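Local coordinates for protein glutaredoxin (Populus tremula x Populus tremuloides, PDB 2E7P) that binds a glutathione-ligated [2Fe-2S] cluster and probably reduces low-molecular-weight and protein disulfides with glutathione, at residues Q38-Q42 with V43-Y47. Sequence-based numbering, arbitrary orientation.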
ATOM      1  N   GLN C  38       8.943   8.247   3.733  1.00 18.79           N
ATOM      2  CA  GLN C  38       9.425   8.426   5.109  1.00 19.85           C
ATOM      3  C   GLN C  38      10.961   8.436   5.172  1.00 20.13           C
ATOM      4  O   GLN C  38      11.559   9.317   5.760  1.00 19.24           O
ATOM      5  CB  GLN C  38       8.886   7.306   6.015  1.00 20.59           C
ATOM      6  CG  GLN C  38       9.257   7.511   7.522  1.00 20.47           C
ATOM      7  CD  GLN C  38       8.655   6.449   8.407  1.00 23.14           C
ATOM      8  OE1 GLN C  38       8.591   5.283   8.030  1.00 27.71           O
ATOM      9  NE2 GLN C  38       8.226   6.843   9.611  1.00 25.98           N
ATOM     10  N   LEU C  39      11.583   7.438   4.557  1.00 20.07           N
ATOM     11  CA  LEU C  39      13.047   7.337   4.508  1.00 21.02           C
ATOM     12  C   LEU C  39      13.695   8.484   3.764  1.00 20.39           C
ATOM     13  O   LEU C  39      14.713   8.989   4.194  1.00 21.92           O
ATOM     14  CB  LEU C  39      13.460   5.986   3.882  1.00 21.19           C
ATOM     15  CG  LEU C  39      13.143   4.850   4.864  1.00 22.42           C
ATOM     16  CD1 LEU C  39      13.184   3.457   4.202  1.00 23.94           C
ATOM     17  CD2 LEU C  39      14.090   4.985   6.137  1.00 21.16           C
ATOM     18  N   LEU C  40      13.111   8.924   2.658  1.00 20.18           N
ATOM     19  CA  LEU C  40      13.637  10.142   1.981  1.00 20.96           C
ATOM     20  C   LEU C  40      13.495  11.411   2.825  1.00 20.44           C
ATOM     21  O   LEU C  40      14.442  12.182   2.975  1.00 20.97           O
ATOM     22  CB  LEU C  40      13.034  10.329   0.576  1.00 20.29           C
ATOM     23  CG  LEU C  40      13.407   9.191  -0.381  1.00 22.28           C
ATOM     24  CD1 LEU C  40      12.504   9.249  -1.639  1.00 19.54           C
ATOM     25  CD2 LEU C  40      14.907   9.264  -0.761  1.00 20.79           C
ATOM     26  N   THR C  41      12.315  11.622   3.391  1.00 20.69           N
ATOM     27  CA  THR C  41      12.100  12.778   4.267  1.00 21.25           C
ATOM     28  C   THR C  41      13.056  12.720   5.470  1.00 22.17           C
ATOM     29  O   THR C  41      13.578  13.749   5.889  1.00 22.91           O
ATOM     30  CB  THR C  41      10.638  12.815   4.764  1.00 20.61           C
ATOM     31  OG1 THR C  41       9.749  12.888   3.645  1.00 24.78           O
ATOM     32  CG2 THR C  41      10.352  13.975   5.746  1.00 21.20           C
ATOM     33  N   GLN C  42      13.286  11.529   6.022  1.00 23.19           N
ATOM     34  CA  GLN C  42      14.181  11.382   7.181  1.00 25.27           C
ATOM     35  C   GLN C  42      15.608  11.817   6.834  1.00 25.18           C
ATOM     36  O   GLN C  42      16.261  12.490   7.615  1.00 25.83           O
ATOM     37  CB  GLN C  42      14.182   9.945   7.705  1.00 24.72           C
ATOM     38  CG  GLN C  42      15.200   9.698   8.862  1.00 27.59           C
ATOM     39  CD  GLN C  42      15.213   8.258   9.328  1.00 27.98           C
ATOM     40  OE1 GLN C  42      15.052   7.337   8.522  1.00 35.42           O
ATOM     41  NE2 GLN C  42      15.382   8.049  10.612  1.00 29.19           N
ATOM     42  N   VAL C  43      16.069  11.481   5.631  1.00 24.86           N
ATOM     43  CA  VAL C  43      17.410  11.870   5.222  1.00 24.48           C
ATOM     44  C   VAL C  43      17.450  13.345   4.686  1.00 23.99           C
ATOM     45  O   VAL C  43      18.494  13.823   4.264  1.00 23.92           O
ATOM     46  CB  VAL C  43      17.993  10.809   4.258  1.00 24.86           C
ATOM     47  CG1 VAL C  43      17.352  10.929   2.883  1.00 24.35           C
ATOM     48  CG2 VAL C  43      19.541  10.889   4.153  1.00 26.56           C
ATOM     49  N   GLY C  44      16.329  14.065   4.773  1.00 23.36           N
ATOM     50  CA  GLY C  44      16.238  15.444   4.278  1.00 24.05           C
ATOM     51  C   GLY C  44      16.304  15.658   2.762  1.00 24.31           C
ATOM     52  O   GLY C  44      16.671  16.737   2.293  1.00 24.72           O
ATOM     53  N   ALA C  45      15.932  14.655   1.985  1.00 23.92           N
ATOM     54  CA  ALA C  45      15.998  14.746   0.526  1.00 24.61           C
ATOM     55  C   ALA C  45      14.726  15.403   0.006  1.00 25.32           C
ATOM     56  O   ALA C  45      13.670  15.205   0.593  1.00 24.04           O
ATOM     57  CB  ALA C  45      16.108  13.368  -0.060  1.00 24.08           C
ATOM     58  N   SER C  46      14.824  16.177  -1.078  1.00 25.20           N
ATOM     59  CA  SER C  46      13.607  16.558  -1.827  1.00 26.91           C
ATOM     60  C   SER C  46      13.414  15.564  -2.954  1.00 26.06           C
ATOM     61  O   SER C  46      14.390  15.067  -3.529  1.00 25.94           O
ATOM     62  CB  SER C  46      13.707  17.968  -2.434  1.00 27.54           C
ATOM     63  OG  SER C  46      14.470  18.835  -1.605  1.00 33.63           O
ATOM     64  N   TYR C  47      12.168  15.280  -3.320  1.00 25.56           N
ATOM     65  CA  TYR C  47      11.977  14.249  -4.334  1.00 25.75           C
ATOM     66  C   TYR C  47      10.682  14.531  -5.042  1.00 25.14           C
ATOM     67  O   TYR C  47       9.829  15.215  -4.515  1.00 25.58           O
ATOM     68  CB  TYR C  47      11.981  12.834  -3.700  1.00 25.67           C
ATOM     69  CG  TYR C  47      11.086  12.714  -2.484  1.00 27.45           C
ATOM     70  CD1 TYR C  47       9.747  12.286  -2.597  1.00 26.76           C
ATOM     71  CD2 TYR C  47      11.556  13.070  -1.212  1.00 26.63           C
ATOM     72  CE1 TYR C  47       8.924  12.225  -1.453  1.00 25.59           C
ATOM     73  CE2 TYR C  47      10.739  12.996  -0.088  1.00 24.77           C
ATOM     74  CZ  TYR C  47       9.440  12.582  -0.212  1.00 25.70           C
ATOM     75  OH  TYR C  47       8.657  12.528   0.939  1.00 27.48           O
TER
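A Schellman motif closes helix 31-42 where the chain turns toward strand 48-51 of the thioredoxin fold, and Tyr47 folds back from that turn onto Leu40 and Thr41. Val43 N still makes the helical bond to Leu39 O (3.2 Å). Gly44 then leaves the helix with positive phi (69°), its N donating to Thr41 O at 3.0 Å from well above the carbonyl plane. Ala45 N reaches back to Leu40 O over 3.1 Å in a fairly straight bond, 164° at the hydrogen, so three successive amides bond to last-turn carbonyls, the Gly44 and Ala45 pair defining the motif.

Beyond the turn, the Tyr47 ring lies against Leu40: Leu40 CD1 sits over one face, offset toward the rim and 4.1 Å from the centroid in a CH-pi contact, while Leu40 CB meets Tyr47 CE2 at 3.6 Å. With Tyr47 CG between the backbone N and carbonyl carbon (chi1 48°), the ring swings back to the helix and carries its OH to Thr41 OG1, 2.9 Å away and in the ring plane. A leucine in place of Tyr47 would probably leave Thr41 without its hydroxyl neighbour and Leu40 CD1 without an aromatic face.

Tyr29 of the second subunit packs on Thr41 and Tyr47. Leu40 packs on Val22 and Val24 of strand 22-26, Tyr47 on Val22, Val43 and Ala45 meet helix 99-110, and Leu39 faces helix 87-95.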